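Local coordinates for cysteine desulfurase (Stenotrophomonas maltophilia, PDB 6WCI), which probably uses pyridoxal 5'-phosphate to strip sulfur from L-cysteine, releasing L-alanine and passing the sulfur to a carrier, at residues L101-S106 against A255-R260; R228-A233 against D238-T243. All coordinates share one frame; numbering follows the deposited sequence.

Interaction 1 (L101-S106 against A255-R260)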
ATOM      1  N   LEU B 101     -14.623   3.728 -14.211  1.00 35.25           N
ATOM      2  CA  LEU B 101     -13.913   3.126 -15.333  1.00 40.07           C
ATOM      3  C   LEU B 101     -14.826   2.361 -16.278  1.00 39.25           C
ATOM      4  O   LEU B 101     -14.353   1.881 -17.311  1.00 44.04           O
ATOM      5  CB  LEU B 101     -12.825   2.185 -14.809  1.00 37.99           C
ATOM      6  CG  LEU B 101     -11.949   2.769 -13.706  1.00 34.85           C
ATOM      7  CD1 LEU B 101     -11.183   1.653 -13.019  1.00 33.05           C
ATOM      8  CD2 LEU B 101     -11.005   3.798 -14.290  1.00 37.92           C
ATOM      9  N   ASN B 102     -16.113   2.241 -15.942  1.00 38.20           N
ATOM     10  CA  ASN B 102     -17.095   1.458 -16.703  1.00 39.67           C
ATOM     11  C   ASN B 102     -16.674  -0.010 -16.821  1.00 39.28           C
ATOM     12  O   ASN B 102     -16.719  -0.607 -17.898  1.00 39.56           O
ATOM     13  CB  ASN B 102     -17.353   2.061 -18.087  1.00 43.60           C
ATOM     14  CG  ASN B 102     -18.633   1.540 -18.712  1.00 47.81           C
ATOM     15  OD1 ASN B 102     -19.635   1.349 -18.026  1.00 50.85           O
ATOM     16  ND2 ASN B 102     -18.602   1.293 -20.015  1.00 48.46           N
ATOM     17  N   VAL B 103     -16.269  -0.595 -15.691  1.00 37.29           N
ATOM     18  CA  VAL B 103     -15.890  -2.003 -15.619  1.00 38.03           C
ATOM     19  C   VAL B 103     -16.647  -2.660 -14.473  1.00 43.26           C
ATOM     20  O   VAL B 103     -17.235  -1.995 -13.621  1.00 39.26           O
ATOM     21  CB  VAL B 103     -14.374  -2.206 -15.424  1.00 35.16           C
ATOM     22  CG1 VAL B 103     -13.588  -1.492 -16.509  1.00 41.22           C
ATOM     23  CG2 VAL B 103     -13.949  -1.753 -14.027  1.00 28.67           C
ATOM     24  N   ARG B 104     -16.611  -3.985 -14.453  1.00 47.49           N
ATOM     25  CA  ARG B 104     -17.245  -4.648 -13.321  1.00 43.80           C
ATOM     26  C   ARG B 104     -16.301  -4.641 -12.125  1.00 43.39           C
ATOM     27  O   ARG B 104     -15.086  -4.803 -12.286  1.00 41.09           O
ATOM     28  CB  ARG B 104     -17.645  -6.080 -13.676  1.00 43.68           C
ATOM     29  CG  ARG B 104     -18.631  -6.153 -14.832  1.00 50.33           C
ATOM     30  CD  ARG B 104     -19.161  -7.551 -15.030  1.00 56.86           C
ATOM     31  NE  ARG B 104     -19.734  -8.092 -13.801  1.00 63.02           N
ATOM     32  CZ  ARG B 104     -20.519  -9.167 -13.754  1.00 64.83           C
ATOM     33  NH1 ARG B 104     -20.998  -9.592 -12.587  1.00 62.53           N
ATOM     34  NH2 ARG B 104     -20.837  -9.809 -14.872  1.00 60.98           N
ATOM     35  N   PRO B 105     -16.827  -4.418 -10.917  1.00 42.41           N
ATOM     36  CA  PRO B 105     -15.945  -4.378  -9.743  1.00 37.46           C
ATOM     37  C   PRO B 105     -15.279  -5.713  -9.463  1.00 33.98           C
ATOM     38  O   PRO B 105     -14.179  -5.742  -8.897  1.00 36.09           O
ATOM     39  CB  PRO B 105     -16.889  -3.946  -8.613  1.00 35.17           C
ATOM     40  CG  PRO B 105     -18.262  -4.288  -9.093  1.00 38.26           C
ATOM     41  CD  PRO B 105     -18.239  -4.171 -10.579  1.00 37.94           C
ATOM     42  N   SER B 106     -15.904  -6.819  -9.868  1.00 36.16           N
ATOM     43  CA  SER B 106     -15.308  -8.141  -9.695  1.00 40.64           C
ATOM     44  C   SER B 106     -14.000  -8.300 -10.463  1.00 39.13           C
ATOM     45  O   SER B 106     -13.191  -9.169 -10.117  1.00 35.44           O
ATOM     46  CB  SER B 106     -16.305  -9.213 -10.141  1.00 47.51           C
ATOM     47  OG  SER B 106     -16.109 -10.419  -9.434  1.00 59.87           O
ATOM     48  N   ALA B 255      -5.354   0.838  -8.855  1.00 32.67           N
ATOM     49  CA  ALA B 255      -6.110  -0.357  -9.201  1.00 34.69           C
ATOM     50  C   ALA B 255      -5.572  -0.975 -10.476  1.00 33.57           C
ATOM     51  O   ALA B 255      -4.974  -0.295 -11.319  1.00 25.70           O
ATOM     52  CB  ALA B 255      -7.604  -0.051  -9.344  1.00 36.90           C
ATOM     53  N   LEU B 256      -5.805  -2.282 -10.611  1.00 27.24           N
ATOM     54  CA  LEU B 256      -5.556  -3.007 -11.856  1.00 30.90           C
ATOM     55  C   LEU B 256      -6.873  -3.600 -12.342  1.00 30.87           C
ATOM     56  O   LEU B 256      -7.498  -4.387 -11.628  1.00 32.77           O
ATOM     57  CB  LEU B 256      -4.518  -4.119 -11.655  1.00 29.13           C
ATOM     58  CG  LEU B 256      -4.272  -5.028 -12.859  1.00 30.70           C
ATOM     59  CD1 LEU B 256      -3.498  -4.282 -13.954  1.00 28.44           C
ATOM     60  CD2 LEU B 256      -3.566  -6.362 -12.485  1.00 28.67           C
ATOM     61  N   TRP B 257      -7.303  -3.206 -13.533  1.00 27.75           N
ATOM     62  CA  TRP B 257      -8.387  -3.880 -14.231  1.00 30.48           C
ATOM     63  C   TRP B 257      -7.800  -4.909 -15.188  1.00 35.86           C
ATOM     64  O   TRP B 257      -6.737  -4.695 -15.773  1.00 36.76           O
ATOM     65  CB  TRP B 257      -9.266  -2.901 -15.029  1.00 30.51           C
ATOM     66  CG  TRP B 257     -10.307  -3.655 -15.836  1.00 41.91           C
ATOM     67  CD1 TRP B 257     -11.546  -4.043 -15.409  1.00 40.97           C
ATOM     68  CD2 TRP B 257     -10.165  -4.172 -17.173  1.00 40.47           C
ATOM     69  NE1 TRP B 257     -12.194  -4.746 -16.401  1.00 40.87           N
ATOM     70  CE2 TRP B 257     -11.369  -4.834 -17.494  1.00 37.93           C
ATOM     71  CE3 TRP B 257      -9.137  -4.140 -18.127  1.00 39.15           C
ATOM     72  CZ2 TRP B 257     -11.574  -5.459 -18.727  1.00 44.43           C
ATOM     73  CZ3 TRP B 257      -9.345  -4.750 -19.353  1.00 43.48           C
ATOM     74  CH2 TRP B 257     -10.556  -5.402 -19.644  1.00 42.75           C
ATOM     75  N   ALA B 258      -8.509  -6.024 -15.356  1.00 39.61           N
ATOM     76  CA  ALA B 258      -8.071  -7.058 -16.283  1.00 42.37           C
ATOM     77  C   ALA B 258      -9.283  -7.807 -16.806  1.00 45.09           C
ATOM     78  O   ALA B 258     -10.317  -7.884 -16.138  1.00 41.56           O
ATOM     79  CB  ALA B 258      -7.100  -8.049 -15.619  1.00 39.94           C
ATOM     80  N   ARG B 259      -9.143  -8.370 -18.004  1.00 35.43           N
ATOM     81  CA  ARG B 259     -10.140  -9.312 -18.481  1.00 37.11           C
ATOM     82  C   ARG B 259     -10.280 -10.461 -17.489  1.00 35.93           C
ATOM     83  O   ARG B 259      -9.300 -10.893 -16.876  1.00 37.77           O
ATOM     84  CB  ARG B 259      -9.750  -9.838 -19.860  1.00 40.49           C
ATOM     85  CG  ARG B 259      -9.523  -8.718 -20.865  1.00 48.29           C
ATOM     86  CD  ARG B 259      -8.978  -9.272 -22.141  1.00 52.72           C
ATOM     87  NE  ARG B 259      -9.820 -10.345 -22.646  1.00 53.16           N
ATOM     88  CZ  ARG B 259     -10.820 -10.160 -23.501  1.00 62.82           C
ATOM     89  NH1 ARG B 259     -11.101  -8.935 -23.932  1.00 53.84           N
ATOM     90  NH2 ARG B 259     -11.536 -11.196 -23.926  1.00 69.03           N
ATOM     91  N   ARG B 260     -11.517 -10.943 -17.324  1.00 42.16           N
ATOM     92  CA  ARG B 260     -11.789 -11.984 -16.336  1.00 42.49           C
ATOM     93  C   ARG B 260     -10.992 -13.252 -16.622  1.00 44.56           C
ATOM     94  O   ARG B 260     -10.525 -13.923 -15.690  1.00 39.12           O
ATOM     95  CB  ARG B 260     -13.286 -12.307 -16.308  1.00 45.52           C
ATOM     96  CG  ARG B 260     -13.673 -13.332 -15.235  1.00 46.32           C
ATOM     97  CD  ARG B 260     -13.614 -12.664 -13.887  1.00 51.31           C
ATOM     98  NE  ARG B 260     -13.650 -13.582 -12.756  1.00 54.88           N
ATOM     99  CZ  ARG B 260     -13.547 -13.175 -11.498  1.00 50.19           C
ATOM    100  NH1 ARG B 260     -13.409 -11.875 -11.242  1.00 44.71           N
ATOM    101  NH2 ARG B 260     -13.575 -14.052 -10.506  1.00 47.50           N
TER
HETATM  102  O   HOH W   1     -14.953  -5.807 -16.352  1.00 39.42           O
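V103 and W257 meet over the indole: V103 CG1 stands above the five-membered ring, 3.7 Å from its centroid and 26° off the normal, a CH-pi contact. R259 N lies on the opposite face, displaced toward the rim. At the indole edge, in the ring plane, a water accepts from W257 NE1 at 3.0 Å and from the backbone R104 N at 3.1 Å, joining strand and loop. The second flat group, the guanidinium of R260, has S106 O in its plane at the edge, 2.9 Å from R260 NH1.

The valine leans on the pyrrole part of the indole, with V103 CB and W257 CD1 3.4 Å apart, and the two side chains approach at a slant. W257 CG sits anti to its own backbone N (chi1 175°), which carries the ring out from strand 254-258 to the loop after helix 81-101. The R260 chain bends at chi2 (74°), and its guanidinium ends beside the first turn of the 3-10 segment; S106 OG stays 3.6 Å from R260 NH1. R260 NH2 is hydrogen-bonded to A289 O, and NH1 has a long, weak ion pair with D107. V232 of helix 232-235 touches both V103 and W257.

This surface contact of mixed character lays the loop linking helix 81-101 to edge strand 108-111 against strand 254-258, the neighbour of that edge strand in the seven-stranded sheet. A valine methyl packs on the indole face while the indole N-H is satisfied through water, which together would be expected to favour this rotation of the ring.

Interaction 2 (R228-A233 against D238-T243)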
ATOM      1  N   ARG B 228      -9.432  12.767 -18.411  1.00 55.45           N
ATOM      2  CA  ARG B 228     -10.420  12.504 -19.444  1.00 54.93           C
ATOM      3  C   ARG B 228     -11.298  11.343 -19.013  1.00 56.00           C
ATOM      4  O   ARG B 228     -10.939  10.562 -18.125  1.00 59.62           O
ATOM      5  CB  ARG B 228      -9.755  12.178 -20.778  1.00 50.74           C
ATOM      6  CG  ARG B 228      -8.999  10.865 -20.730  1.00 49.92           C
ATOM      7  CD  ARG B 228      -7.991  10.765 -21.855  1.00 52.61           C
ATOM      8  NE  ARG B 228      -8.637  10.617 -23.151  1.00 59.32           N
ATOM      9  CZ  ARG B 228      -8.743  11.580 -24.057  1.00 62.04           C
ATOM     10  NH1 ARG B 228      -8.244  12.787 -23.816  1.00 63.58           N
ATOM     11  NH2 ARG B 228      -9.348  11.332 -25.208  1.00 63.65           N
ATOM     12  N   LYS B 229     -12.458  11.233 -19.656  1.00 55.15           N
ATOM     13  CA  LYS B 229     -13.314  10.081 -19.423  1.00 58.86           C
ATOM     14  C   LYS B 229     -12.693   8.865 -20.080  1.00 51.08           C
ATOM     15  O   LYS B 229     -12.376   8.889 -21.272  1.00 50.08           O
ATOM     16  CB  LYS B 229     -14.726  10.301 -19.955  1.00 62.21           C
ATOM     17  CG  LYS B 229     -15.623   9.110 -19.616  1.00 64.03           C
ATOM     18  CD  LYS B 229     -17.105   9.396 -19.739  1.00 68.85           C
ATOM     19  CE  LYS B 229     -17.929   8.220 -19.223  1.00 75.09           C
ATOM     20  NZ  LYS B 229     -17.582   6.923 -19.890  1.00 75.68           N
ATOM     21  N   VAL B 230     -12.500   7.810 -19.303  1.00 46.35           N
ATOM     22  CA  VAL B 230     -11.996   6.553 -19.827  1.00 48.97           C
ATOM     23  C   VAL B 230     -13.056   5.491 -19.588  1.00 51.10           C
ATOM     24  O   VAL B 230     -13.440   5.228 -18.440  1.00 52.91           O
ATOM     25  CB  VAL B 230     -10.650   6.151 -19.203  1.00 44.99           C
ATOM     26  CG1 VAL B 230     -10.127   4.891 -19.880  1.00 38.17           C
ATOM     27  CG2 VAL B 230      -9.638   7.276 -19.349  1.00 41.24           C
ATOM     28  N   ASP B 231     -13.560   4.925 -20.680  1.00 48.54           N
ATOM     29  CA  ASP B 231     -14.337   3.690 -20.676  1.00 47.14           C
ATOM     30  C   ASP B 231     -13.328   2.570 -20.880  1.00 42.88           C
ATOM     31  O   ASP B 231     -12.972   2.227 -22.010  1.00 40.25           O
ATOM     32  CB  ASP B 231     -15.397   3.733 -21.774  1.00 48.19           C
ATOM     33  CG  ASP B 231     -16.213   2.454 -21.870  1.00 50.28           C
ATOM     34  OD1 ASP B 231     -15.828   1.428 -21.270  1.00 50.25           O
ATOM     35  OD2 ASP B 231     -17.256   2.476 -22.560  1.00 51.54           O
ATOM     36  N   VAL B 232     -12.853   1.992 -19.770  1.00 39.34           N
ATOM     37  CA  VAL B 232     -11.777   1.007 -19.866  1.00 35.67           C
ATOM     38  C   VAL B 232     -12.219  -0.195 -20.698  1.00 41.77           C
ATOM     39  O   VAL B 232     -11.439  -0.744 -21.484  1.00 43.22           O
ATOM     40  CB  VAL B 232     -11.297   0.576 -18.465  1.00 34.49           C
ATOM     41  CG1 VAL B 232     -10.327  -0.577 -18.574  1.00 33.41           C
ATOM     42  CG2 VAL B 232     -10.636   1.737 -17.739  1.00 34.38           C
ATOM     43  N   ALA B 233     -13.476  -0.621 -20.539  1.00 46.67           N
ATOM     44  CA  ALA B 233     -13.931  -1.832 -21.217  1.00 42.40           C
ATOM     45  C   ALA B 233     -13.949  -1.644 -22.724  1.00 43.83           C
ATOM     46  O   ALA B 233     -13.637  -2.576 -23.472  1.00 44.03           O
ATOM     47  CB  ALA B 233     -15.316  -2.236 -20.718  1.00 43.07           C
ATOM     48  N   ASP B 238      -6.020  -5.905 -22.439  1.00 31.21           N
ATOM     49  CA  ASP B 238      -6.018  -7.025 -21.497  1.00 37.68           C
ATOM     50  C   ASP B 238      -5.853  -6.597 -20.039  1.00 37.12           C
ATOM     51  O   ASP B 238      -6.327  -7.303 -19.137  1.00 30.09           O
ATOM     52  CB  ASP B 238      -4.904  -8.010 -21.854  1.00 37.42           C
ATOM     53  CG  ASP B 238      -5.074  -8.588 -23.241  1.00 40.57           C
ATOM     54  OD1 ASP B 238      -5.939  -9.477 -23.402  1.00 40.96           O
ATOM     55  OD2 ASP B 238      -4.371  -8.115 -24.170  1.00 33.20           O
ATOM     56  N   PHE B 239      -5.170  -5.482 -19.789  1.00 31.02           N
ATOM     57  CA  PHE B 239      -4.858  -4.998 -18.447  1.00 28.37           C
ATOM     58  C   PHE B 239      -4.775  -3.481 -18.493  1.00 29.06           C
ATOM     59  O   PHE B 239      -4.124  -2.944 -19.382  1.00 29.76           O
ATOM     60  CB  PHE B 239      -3.505  -5.501 -17.938  1.00 27.60           C
ATOM     61  CG  PHE B 239      -3.390  -6.994 -17.834  1.00 38.23           C
ATOM     62  CD1 PHE B 239      -3.770  -7.654 -16.670  1.00 35.14           C
ATOM     63  CD2 PHE B 239      -2.849  -7.728 -18.869  1.00 32.99           C
ATOM     64  CE1 PHE B 239      -3.642  -9.036 -16.568  1.00 33.26           C
ATOM     65  CE2 PHE B 239      -2.714  -9.103 -18.774  1.00 35.88           C
ATOM     66  CZ  PHE B 239      -3.113  -9.760 -17.618  1.00 34.43           C
ATOM     67  N   TYR B 240      -5.348  -2.806 -17.486  1.00 28.98           N
ATOM     68  CA  TYR B 240      -5.335  -1.348 -17.399  1.00 29.80           C
ATOM     69  C   TYR B 240      -5.066  -0.933 -15.955  1.00 29.30           C
ATOM     70  O   TYR B 240      -5.761  -1.387 -15.039  1.00 30.08           O
ATOM     71  CB  TYR B 240      -6.668  -0.773 -17.897  1.00 35.21           C
ATOM     72  CG  TYR B 240      -6.691   0.723 -18.162  1.00 37.75           C
ATOM     73  CD1 TYR B 240      -6.900   1.632 -17.137  1.00 32.34           C
ATOM     74  CD2 TYR B 240      -6.533   1.217 -19.452  1.00 37.71           C
ATOM     75  CE1 TYR B 240      -6.943   3.014 -17.397  1.00 33.69           C
ATOM     76  CE2 TYR B 240      -6.573   2.578 -19.717  1.00 41.88           C
ATOM     77  CZ  TYR B 240      -6.773   3.470 -18.693  1.00 34.71           C
ATOM     78  OH  TYR B 240      -6.806   4.824 -18.980  1.00 42.47           O
ATOM     79  N   ALA B 241      -4.048  -0.094 -15.753  1.00 31.90           N
ATOM     80  CA  ALA B 241      -3.559   0.286 -14.428  1.00 33.13           C
ATOM     81  C   ALA B 241      -3.763   1.778 -14.168  1.00 36.97           C
ATOM     82  O   ALA B 241      -3.448   2.610 -15.020  1.00 33.59           O
ATOM     83  CB  ALA B 241      -2.071  -0.052 -14.300  1.00 31.91           C
ATOM     84  N   ILE B 242      -4.253   2.126 -12.973  1.00 35.29           N
ATOM     85  CA  ILE B 242      -4.432   3.521 -12.579  1.00 40.84           C
ATOM     86  C   ILE B 242      -3.843   3.724 -11.190  1.00 42.92           C
ATOM     87  O   ILE B 242      -3.557   2.769 -10.466  1.00 34.75           O
ATOM     88  CB  ILE B 242      -5.912   3.962 -12.594  1.00 37.86           C
ATOM     89  CG1 ILE B 242      -6.718   3.115 -11.615  1.00 39.96           C
ATOM     90  CG2 ILE B 242      -6.488   3.867 -14.002  1.00 36.43           C
ATOM     91  CD1 ILE B 242      -8.123   3.631 -11.341  1.00 32.66           C
ATOM     92  N   THR B 243      -3.657   4.990 -10.817  1.00 42.39           N
ATOM     93  CA  THR B 243      -3.105   5.285  -9.505  1.00 36.95           C
ATOM     94  C   THR B 243      -3.907   6.392  -8.829  1.00 39.81           C
ATOM     95  O   THR B 243      -4.305   7.377  -9.457  1.00 35.64           O
ATOM     96  CB  THR B 243      -1.594   5.608  -9.592  1.00 37.84           C
ATOM     97  OG1 THR B 243      -1.004   5.493  -8.289  1.00 41.19           O
ATOM     98  CG2 THR B 243      -1.331   6.990 -10.159  1.00 43.75           C
TER
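Y240 is gripped by two valines that reach its ring from different angles. V232 slants across it, and its CG2 lies over one face, shifted toward the rim near CD1 and CE1; this methyl is 4.0 Å from the ring centroid and 18° off the normal, a CH-pi contact. The other methyl of V232 reaches back to the root of the tyrosine, with V232 CG1 3.7 Å from Y240 CB. V230 comes from the opposite direction to Y240 and meets the phenol end obliquely: V230 CG1 is 3.8 Å from Y240 CZ and 3.4 Å from Y240 OH.

With CG anti to the backbone N (chi1 -167°), the tyrosine extends from its strand so that the ring runs along the chain 230-232, root beside V232 and hydroxyl beside V230. All three residues are buried. No hydrogen bond crosses between the segments; the valines pack on the ring and its phenol end, and H192, through ND1, gives the buried hydroxyl its hydrogen bond. Farther along strand 239-243, T243 OG1 is hydrogen-bonded to the phosphate of the cofactor-bearing lysine at position 246.

D231, between the valines, occupies the N-cap position of helix 232-235 and accepts from A234 N. Y240 also touches V219 of strand 216-220 and A224 of the loop after it, and V232 reaches L101 of helix 81-101. The contact packs the start of the short helix 232-235 and its lead-in against strand 239-243, inside the beta-alpha-beta unit that begins with strand 216-220.

How the interactions relate
From the N terminus, helix 81-101 runs into loop 101-106, the first half of interaction 1, whose partner 255-260 follows 149 residues on, counted between the closest ends. Within that long loop lies the shorter one closed by interaction 2, between 228-233 and 238-243, so the contacts nest and do not cross. Their centres are 8 Å apart. Strands 239-243 and 254-258 are antiparallel neighbours in the seven-stranded sheet, probably hydrogen-bonded through W257 N and Y240 O (2.8 Å). L101 O and V232 N (2.9 Å), also probably hydrogen-bonded, join the end of helix 81-101 to helix 232-235. Together interactions 1 and 2 tie helices 81-101 and 232-235 to this edge region of the cofactor-binding domain's sheet.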